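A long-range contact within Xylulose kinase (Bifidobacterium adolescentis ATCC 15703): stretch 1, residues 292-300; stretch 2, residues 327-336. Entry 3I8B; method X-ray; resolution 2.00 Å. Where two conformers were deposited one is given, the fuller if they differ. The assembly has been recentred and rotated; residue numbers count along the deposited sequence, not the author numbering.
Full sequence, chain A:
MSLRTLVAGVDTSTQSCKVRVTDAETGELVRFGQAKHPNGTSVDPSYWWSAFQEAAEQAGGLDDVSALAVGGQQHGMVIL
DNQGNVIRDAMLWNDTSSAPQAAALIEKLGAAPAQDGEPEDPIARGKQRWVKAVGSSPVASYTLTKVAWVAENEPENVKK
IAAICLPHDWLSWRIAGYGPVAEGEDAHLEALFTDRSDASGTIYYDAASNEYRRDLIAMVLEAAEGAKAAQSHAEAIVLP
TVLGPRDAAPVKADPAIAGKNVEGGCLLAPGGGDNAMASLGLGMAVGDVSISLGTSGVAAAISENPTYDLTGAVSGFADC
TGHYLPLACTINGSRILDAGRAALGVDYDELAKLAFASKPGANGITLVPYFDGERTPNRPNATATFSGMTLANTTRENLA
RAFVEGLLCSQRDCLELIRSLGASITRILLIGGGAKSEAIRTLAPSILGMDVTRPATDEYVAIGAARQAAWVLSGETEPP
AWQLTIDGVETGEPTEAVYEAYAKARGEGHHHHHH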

# COMPACT_ATOMS: atom_id res chain seq x y z
N SER A 292 5.47 6.68 -6.63
CA SER A 292 5.15 5.71 -7.66
C SER A 292 4.12 6.37 -8.57
O SER A 292 2.99 6.64 -8.16
CB SER A 292 4.60 4.43 -7.05
OG SER A 292 4.63 3.38 -7.99
N LEU A 293 4.53 6.64 -9.80
CA LEU A 293 3.70 7.40 -10.72
C LEU A 293 3.21 6.52 -11.86
O LEU A 293 3.89 6.36 -12.87
CB LEU A 293 4.51 8.57 -11.28
CG LEU A 293 3.79 9.81 -11.79
CD1 LEU A 293 2.81 10.36 -10.76
CD2 LEU A 293 4.84 10.86 -12.15
N GLY A 294 2.03 5.92 -11.68
CA GLY A 294 1.33 5.27 -12.78
C GLY A 294 0.26 6.25 -13.23
O GLY A 294 0.42 7.46 -13.04
N THR A 295 -0.83 5.75 -13.82
CA THR A 295 -1.98 6.60 -14.15
C THR A 295 -2.45 7.33 -12.89
O THR A 295 -2.90 8.48 -12.96
CB THR A 295 -3.16 5.78 -14.73
OG1 THR A 295 -3.54 4.75 -13.81
CG2 THR A 295 -2.76 5.15 -16.06
N SER A 296 -2.36 6.65 -11.75
CA SER A 296 -2.55 7.28 -10.46
C SER A 296 -1.22 7.29 -9.72
O SER A 296 -0.27 6.62 -10.13
CB SER A 296 -3.61 6.55 -9.64
OG SER A 296 -3.08 5.39 -9.03
N GLY A 297 -1.15 8.03 -8.62
CA GLY A 297 0.09 8.15 -7.87
C GLY A 297 0.03 7.64 -6.45
O GLY A 297 -1.04 7.61 -5.83
N VAL A 298 1.19 7.23 -5.93
CA VAL A 298 1.35 6.87 -4.52
C VAL A 298 2.64 7.48 -3.99
O VAL A 298 3.73 7.11 -4.43
CB VAL A 298 1.44 5.35 -4.33
CG1 VAL A 298 1.72 5.03 -2.87
CG2 VAL A 298 0.16 4.68 -4.78
N ALA A 299 2.52 8.42 -3.06
CA ALA A 299 3.67 8.95 -2.34
C ALA A 299 3.76 8.33 -0.94
O ALA A 299 2.89 8.53 -0.10
CB ALA A 299 3.57 10.47 -2.23
N ALA A 300 4.82 7.55 -0.70
CA ALA A 300 4.99 6.86 0.56
C ALA A 300 6.32 7.24 1.18
O ALA A 300 7.38 7.10 0.55
CB ALA A 300 4.91 5.35 0.35
N LEU A 327 1.11 7.35 3.80
CA LEU A 327 0.91 6.99 2.41
C LEU A 327 -0.16 7.86 1.76
O LEU A 327 -1.30 7.90 2.22
CB LEU A 327 0.51 5.52 2.31
CG LEU A 327 0.49 5.00 0.88
CD1 LEU A 327 1.65 4.05 0.67
CD2 LEU A 327 -0.83 4.31 0.60
N ALA A 328 0.22 8.55 0.69
CA ALA A 328 -0.64 9.51 0.03
C ALA A 328 -0.99 9.07 -1.38
O ALA A 328 -0.15 9.13 -2.28
CB ALA A 328 0.02 10.87 -0.00
N CYS A 329 -2.23 8.64 -1.57
CA CYS A 329 -2.69 8.26 -2.91
C CYS A 329 -3.27 9.45 -3.66
O CYS A 329 -4.03 10.24 -3.11
CB CYS A 329 -3.74 7.15 -2.83
SG CYS A 329 -3.11 5.65 -2.06
N THR A 330 -2.90 9.58 -4.93
CA THR A 330 -3.49 10.58 -5.80
C THR A 330 -4.22 9.89 -6.95
O THR A 330 -3.67 9.00 -7.61
CB THR A 330 -2.41 11.55 -6.34
OG1 THR A 330 -1.26 10.81 -6.77
CG2 THR A 330 -2.00 12.56 -5.26
N ILE A 331 -5.47 10.27 -7.18
CA ILE A 331 -6.23 9.74 -8.31
C ILE A 331 -5.53 10.10 -9.60
O ILE A 331 -5.41 9.29 -10.52
CB ILE A 331 -7.63 10.37 -8.39
CG1 ILE A 331 -8.43 10.09 -7.11
CG2 ILE A 331 -8.36 9.88 -9.64
CD1 ILE A 331 -8.89 8.66 -7.00
N ASN A 332 -5.05 11.33 -9.65
CA ASN A 332 -4.50 11.87 -10.88
C ASN A 332 -2.98 11.86 -10.92
O ASN A 332 -2.31 12.71 -10.33
CB ASN A 332 -5.07 13.26 -11.14
CG ASN A 332 -6.57 13.22 -11.31
OD1 ASN A 332 -7.07 12.86 -12.37
ND2 ASN A 332 -7.30 13.55 -10.25
N GLY A 333 -2.45 10.89 -11.64
CA GLY A 333 -1.02 10.83 -11.88
C GLY A 333 -0.80 11.04 -13.36
O GLY A 333 -1.11 12.09 -13.91
N SER A 334 -0.27 10.01 -14.01
CA SER A 334 -0.00 10.03 -15.43
C SER A 334 -1.26 10.35 -16.24
O SER A 334 -1.16 10.92 -17.33
CB SER A 334 0.55 8.67 -15.85
OG SER A 334 0.82 8.66 -17.23
N ARG A 335 -2.43 9.99 -15.73
CA ARG A 335 -3.66 10.27 -16.46
C ARG A 335 -3.79 11.75 -16.81
O ARG A 335 -4.36 12.10 -17.84
CB ARG A 335 -4.89 9.78 -15.69
CG ARG A 335 -5.14 10.50 -14.38
CD ARG A 335 -6.22 9.79 -13.59
NE ARG A 335 -7.47 9.74 -14.33
CZ ARG A 335 -8.54 9.06 -13.94
NH1 ARG A 335 -8.50 8.35 -12.81
NH2 ARG A 335 -9.66 9.08 -14.66
N ILE A 336 -3.23 12.62 -15.97
CA ILE A 336 -3.20 14.05 -16.25
C ILE A 336 -2.59 14.31 -17.64
O ILE A 336 -3.04 15.19 -18.39
CB ILE A 336 -2.35 14.81 -15.21
CG1 ILE A 336 -2.95 14.66 -13.81
CG2 ILE A 336 -2.20 16.27 -15.58
CD1 ILE A 336 -2.14 15.34 -12.71

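Backbone polar groups do most of the work here, in two modes. Strand 297-300 lies antiparallel to strand 327-330, and its hydrogen-bonded pairs each close a two-way ring: Gly297 N gives to Thr330 O and Thr330 N to Gly297 O, both at 2.9 Å, then Ala299 N gives to Ala328 O at 2.9 Å and Ala328 N to Ala299 O at 2.8 Å. All four are nearly straight.

Past the strands the pattern changes, and carbonyls of the 294-295 turn receive amides leading into the helix. Gly294 O accepts Ser334 N at 2.8 Å; Thr295 O accepts two, Gly333 N at 2.8 Å with a bent angle and Arg335 N at 3.2 Å, nearly straight. Stretch 1 thus satisfies three successive amides with two oxygens.

Side chains fit around this frame. On one face Leu327 CD1 packs 3.7 Å from Val298 CG1 and 3.5 Å from Ala300 CB; on the other, Ala299 CB and Ala328 CB sit 4.2 Å apart, small enough for a buried pair. Glycine matters twice: a CB on Gly297 would lie 2.4 Å from Thr330 OG1, which is hydrogen-bonded elsewhere in the structure, and one on Gly333 would lie 2.7 Å from Gly294 O. Together the stretches bury 548 Å².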